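Local coordinates for protein FACT complex subunit SPT16 (Ashbya gossypii, PDB 6A8M) that probably acts, as a subunit of the FACT histone chaperone, in reorganizing nucleosomes during transcription, DNA replication and repair, at residues L19-F23 against A67-E71; G28-V34 against A128-L134. All coordinates share one frame. Numbering follows the deposited sequence.

Contact 1: L19-F23 against A67-E71; sequences LRDRF and AVFKE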
loop_
_atom_site.group_PDB
_atom_site.type_symbol
_atom_site.label_atom_id
_atom_site.label_comp_id
_atom_site.label_asym_id
_atom_site.label_seq_id
_atom_site.Cartn_x
_atom_site.Cartn_y
_atom_site.Cartn_z
ATOM N N LEU A 19 -5.616 1.917 -18.642
ATOM C CA LEU A 19 -4.968 3.216 -18.465
ATOM C C LEU A 19 -5.172 4.110 -19.679
ATOM O O LEU A 19 -5.467 5.304 -19.545
ATOM C CB LEU A 19 -3.475 3.003 -18.204
ATOM C CG LEU A 19 -2.578 4.230 -18.085
ATOM C CD1 LEU A 19 -2.974 5.118 -16.907
ATOM C CD2 LEU A 19 -1.138 3.760 -17.938
ATOM N N ARG A 20 -5.002 3.549 -20.877
ATOM C CA ARG A 20 -5.293 4.282 -22.104
ATOM C C ARG A 20 -6.725 4.798 -22.101
ATOM O O ARG A 20 -6.978 5.970 -22.391
ATOM C CB ARG A 20 -5.056 3.366 -23.309
ATOM C CG ARG A 20 -5.091 4.054 -24.657
ATOM C CD ARG A 20 -6.471 4.081 -25.244
ATOM N NE ARG A 20 -6.997 2.737 -25.445
ATOM C CZ ARG A 20 -7.213 2.192 -26.640
ATOM N NH1 ARG A 20 -6.946 2.880 -27.746
ATOM N NH2 ARG A 20 -7.704 0.961 -26.727
ATOM N N ASP A 21 -7.677 3.925 -21.771
ATOM C CA ASP A 21 -9.085 4.315 -21.819
ATOM C C ASP A 21 -9.395 5.433 -20.834
ATOM O O ASP A 21 -10.174 6.341 -21.147
ATOM C CB ASP A 21 -9.966 3.098 -21.549
ATOM C CG ASP A 21 -9.895 2.088 -22.666
ATOM O OD1 ASP A 21 -9.489 2.490 -23.776
ATOM O OD2 ASP A 21 -10.228 0.911 -22.435
ATOM N N ARG A 22 -8.766 5.414 -19.657
ATOM C CA ARG A 22 -9.211 6.271 -18.564
ATOM C C ARG A 22 -8.467 7.596 -18.467
ATOM O O ARG A 22 -9.044 8.573 -17.969
ATOM C CB ARG A 22 -9.089 5.529 -17.229
ATOM C CG ARG A 22 -9.834 6.193 -16.075
ATOM C CD ARG A 22 -11.277 5.708 -15.993
ATOM N NE ARG A 22 -11.363 4.408 -15.322
ATOM C CZ ARG A 22 -11.335 4.243 -13.998
ATOM N NH1 ARG A 22 -11.421 3.023 -13.471
ATOM N NH2 ARG A 22 -11.225 5.294 -13.195
ATOM N N PHE A 23 -7.210 7.681 -18.945
ATOM C CA PHE A 23 -6.429 8.865 -18.604
ATOM C C PHE A 23 -6.940 10.182 -19.206
ATOM O O PHE A 23 -6.800 11.215 -18.547
ATOM C CB PHE A 23 -4.925 8.648 -18.916
ATOM C CG PHE A 23 -4.501 8.932 -20.347
ATOM C CD1 PHE A 23 -4.363 10.238 -20.822
ATOM C CD2 PHE A 23 -4.170 7.892 -21.201
ATOM C CE1 PHE A 23 -3.965 10.501 -22.116
ATOM C CE2 PHE A 23 -3.773 8.148 -22.513
ATOM C CZ PHE A 23 -3.662 9.452 -22.970
ATOM N N ALA A 67 5.570 6.097 -21.972
ATOM C CA ALA A 67 4.653 7.166 -22.334
ATOM C C ALA A 67 3.421 6.562 -22.979
ATOM O O ALA A 67 3.527 5.602 -23.747
ATOM C CB ALA A 67 5.302 8.171 -23.281
ATOM N N VAL A 68 2.252 7.120 -22.660
ATOM C CA VAL A 68 0.974 6.550 -23.084
ATOM C C VAL A 68 0.201 7.590 -23.882
ATOM O O VAL A 68 0.164 8.766 -23.508
ATOM C CB VAL A 68 0.123 6.069 -21.887
ATOM C CG1 VAL A 68 -1.062 5.295 -22.406
ATOM C CG2 VAL A 68 0.964 5.184 -20.913
ATOM N N PHE A 69 -0.418 7.144 -24.978
ATOM C CA PHE A 69 -1.195 7.987 -25.883
ATOM C C PHE A 69 -2.486 7.260 -26.247
ATOM O O PHE A 69 -2.638 6.063 -25.988
ATOM C CB PHE A 69 -0.414 8.310 -27.167
ATOM C CG PHE A 69 0.974 8.814 -26.926
ATOM C CD1 PHE A 69 2.031 7.937 -26.745
ATOM C CD2 PHE A 69 1.229 10.176 -26.907
ATOM C CE1 PHE A 69 3.310 8.413 -26.512
ATOM C CE2 PHE A 69 2.499 10.649 -26.689
ATOM C CZ PHE A 69 3.540 9.777 -26.489
ATOM N N LYS A 70 -3.413 7.979 -26.895
ATOM C CA LYS A 70 -4.617 7.316 -27.402
ATOM C C LYS A 70 -4.272 6.137 -28.303
ATOM O O LYS A 70 -4.866 5.053 -28.185
ATOM C CB LYS A 70 -5.502 8.304 -28.167
ATOM C CG LYS A 70 -6.651 7.602 -28.926
ATOM C CD LYS A 70 -7.607 8.555 -29.644
ATOM C CE LYS A 70 -8.605 7.716 -30.474
ATOM N NZ LYS A 70 -9.725 8.460 -31.110
ATOM N N GLU A 71 -3.314 6.314 -29.204
ATOM C CA GLU A 71 -3.082 5.330 -30.255
ATOM C C GLU A 71 -1.898 4.414 -29.974
ATOM O O GLU A 71 -1.586 3.555 -30.812
ATOM C CB GLU A 71 -2.881 6.030 -31.611
ATOM C CG GLU A 71 -3.846 7.191 -31.904
ATOM C CD GLU A 71 -5.271 6.758 -32.261
ATOM O OE1 GLU A 71 -5.991 7.582 -32.876
ATOM O OE2 GLU A 71 -5.677 5.612 -31.939
#
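A helix-on-sheet contact inside the N-terminal lobe of Spt16: the C-terminal part of helix 9-22 packs against the C-terminal part of strand 64-68 and the residues that follow. Its apolar half is built on Val68, whose CA-CB bond points toward the helix. Leu19 CD2 lies 3.9 Å from Val68 CG2, and Phe23 CE2 lies 3.9 Å from Val68 CG1. The Phe23 ring turns its edge to the Phe69-Lys70 peptide, with CZ 4.2 Å from Lys70 N. Arg20 supplies the polar half at the partly exposed margin. Its CG sits 3.4 Å from Phe69 O, and NH1 donates a hydrogen bond to Lys70 O (3.0 Å), while NE forms a salt bridge with Asp21 OD1 (3.0 Å). The CA-CB bond of Phe69 points away from the helix, and its ring meets Leu121 and Val125 of helix 113-128 on the other face of the sheet. Helices covering both faces of a mixed sheet make this a three-layer α/β/α arrangement, in a lobe related to the aminopeptidase P N-terminal domain.

Contact 2: G28-V34 against A128-L134; sequences GSPSSLV and AGSAVGL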
loop_
_atom_site.group_PDB
_atom_site.type_symbol
_atom_site.label_atom_id
_atom_site.label_comp_id
_atom_site.label_asym_id
_atom_site.label_seq_id
_atom_site.Cartn_x
_atom_site.Cartn_y
_atom_site.Cartn_z
ATOM N N GLY A 28 -7.866 17.648 -15.260
ATOM C CA GLY A 28 -6.888 18.356 -16.057
ATOM C C GLY A 28 -6.791 17.910 -17.499
ATOM O O GLY A 28 -6.031 18.519 -18.260
ATOM N N SER A 29 -7.519 16.863 -17.893
ATOM C CA SER A 29 -7.591 16.405 -19.278
ATOM C C SER A 29 -6.215 16.266 -19.941
ATOM O O SER A 29 -5.918 16.958 -20.918
ATOM C CB SER A 29 -8.478 17.334 -20.097
ATOM O OG SER A 29 -9.791 17.416 -19.564
ATOM N N PRO A 30 -5.342 15.401 -19.427
ATOM C CA PRO A 30 -4.049 15.218 -20.096
ATOM C C PRO A 30 -4.256 14.558 -21.453
ATOM O O PRO A 30 -5.138 13.711 -21.620
ATOM C CB PRO A 30 -3.268 14.315 -19.129
ATOM C CG PRO A 30 -4.346 13.550 -18.396
ATOM C CD PRO A 30 -5.506 14.508 -18.262
ATOM N N SER A 31 -3.442 14.967 -22.426
ATOM C CA SER A 31 -3.481 14.413 -23.773
ATOM C C SER A 31 -2.535 13.237 -23.956
ATOM O O SER A 31 -2.634 12.523 -24.965
ATOM C CB SER A 31 -3.126 15.493 -24.800
ATOM O OG SER A 31 -3.979 16.614 -24.682
ATOM N N SER A 32 -1.629 13.026 -23.009
ATOM C CA SER A 32 -0.663 11.934 -23.016
ATOM C C SER A 32 -0.111 11.835 -21.602
ATOM O O SER A 32 -0.292 12.743 -20.794
ATOM C CB SER A 32 0.468 12.169 -24.021
ATOM O OG SER A 32 1.228 13.336 -23.718
ATOM N N LEU A 33 0.573 10.727 -21.320
ATOM C CA LEU A 33 1.183 10.463 -20.022
ATOM C C LEU A 33 2.655 10.163 -20.243
ATOM O O LEU A 33 3.002 9.496 -21.220
ATOM C CB LEU A 33 0.536 9.268 -19.328
ATOM C CG LEU A 33 -0.979 9.283 -19.143
ATOM C CD1 LEU A 33 -1.434 8.036 -18.437
ATOM C CD2 LEU A 33 -1.379 10.547 -18.357
ATOM N N VAL A 34 3.520 10.639 -19.343
ATOM C CA VAL A 34 4.931 10.250 -19.349
ATOM C C VAL A 34 5.370 9.883 -17.931
ATOM O O VAL A 34 5.235 10.694 -17.008
ATOM C CB VAL A 34 5.843 11.358 -19.906
ATOM C CG1 VAL A 34 7.276 10.850 -19.948
ATOM C CG2 VAL A 34 5.382 11.814 -21.318
ATOM N N ALA A 128 0.410 15.451 -29.345
ATOM C CA ALA A 128 -0.784 14.998 -28.640
ATOM C C ALA A 128 -1.525 16.164 -27.990
ATOM O O ALA A 128 -2.762 16.205 -28.003
ATOM C CB ALA A 128 -0.399 13.946 -27.593
ATOM N N GLY A 129 -0.798 17.113 -27.422
ATOM C CA GLY A 129 -1.434 18.212 -26.718
ATOM C C GLY A 129 -0.508 18.842 -25.704
ATOM O O GLY A 129 0.592 18.356 -25.427
ATOM N N SER A 130 -0.983 19.954 -25.132
ATOM C CA SER A 130 -0.142 20.722 -24.227
ATOM C C SER A 130 -0.207 20.199 -22.798
ATOM O O SER A 130 0.740 20.407 -22.034
ATOM C CB SER A 130 -0.525 22.205 -24.263
ATOM O OG SER A 130 -1.903 22.391 -24.003
ATOM N N ALA A 131 -1.300 19.541 -22.417
ATOM C CA ALA A 131 -1.430 18.968 -21.081
ATOM C C ALA A 131 -0.838 17.565 -21.082
ATOM O O ALA A 131 -1.303 16.688 -21.824
ATOM C CB ALA A 131 -2.892 18.928 -20.638
ATOM N N VAL A 132 0.155 17.346 -20.217
ATOM C CA VAL A 132 0.874 16.080 -20.117
ATOM C C VAL A 132 0.712 15.550 -18.703
ATOM O O VAL A 132 1.059 16.240 -17.744
ATOM C CB VAL A 132 2.365 16.260 -20.459
ATOM C CG1 VAL A 132 3.027 14.914 -20.673
ATOM C CG2 VAL A 132 2.523 17.151 -21.686
ATOM N N GLY A 133 0.235 14.312 -18.580
ATOM C CA GLY A 133 0.048 13.707 -17.273
ATOM C C GLY A 133 1.370 13.172 -16.752
ATOM O O GLY A 133 2.089 12.465 -17.463
ATOM N N LEU A 134 1.706 13.535 -15.518
ATOM C CA LEU A 134 2.988 13.209 -14.921
ATOM C C LEU A 134 2.784 12.779 -13.475
ATOM O O LEU A 134 1.809 13.169 -12.833
ATOM C CB LEU A 134 3.939 14.410 -14.940
ATOM C CG LEU A 134 4.287 15.020 -16.294
ATOM C CD1 LEU A 134 5.103 16.265 -16.050
ATOM C CD2 LEU A 134 5.073 14.017 -17.105
HETATM O O HOH W 1 0.180 15.650 -24.184
#
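Parallel β-pairing joins strands 32-37 and 131-134 in the central mixed sheet of the aminopeptidase P-like N-terminal lobe. Three backbone hydrogen bonds hold the pair. Ser31 N donates to Ala131 O (2.8 Å), Gly133 N to Ser32 O (2.8 Å), and Val34 N to Gly133 O (3.0 Å); Gly133 thus uses both its NH and its carbonyl on the 28-34 segment. Val132 instead bonds through its backbone to Asn162 and Val164 on the other side, and Leu33 to Val68, which places both strands inside the sheet. Gly133 lies beneath Leu33 and Pro30: a CB there would come 2.3 Å from Leu33 CD2. On the opposite face, Val34 CG2 meets Val132 CG1 at 3.9 Å, next to Val125 of helix 113-128. Gly129, with positive phi, follows that helix and passes close to Ser31, its CA 3.6 Å from Ser31 OG. One water sits at the opening of the pair, within hydrogen-bonding distance of Ser32 OG (2.6 Å), Gly129 O (3.0 Å) and Ala131 O (3.0 Å).

The two contacts lie side by side in the N-terminal lobe, their centres about 10 Å apart, and share one mixed sheet. Strand 32-37 lies between strands 64-68 and 131-134, so the strand pairing of contact 2 is continued toward contact 1 by a probable hydrogen bond from Val68 N to Leu33 O (2.9 Å). Along the chain the segments alternate: 19-23, 28-34, 67-71, 128-134. A short connection leads from helix 9-22 to strand 32-37; within it Pro30 CG packs 3.4 Å from Phe23 O. Leu19 and Phe23 of contact 1 also touch Leu33 of contact 2. Together the contacts tie early and late parts of the lobe into one continuous core.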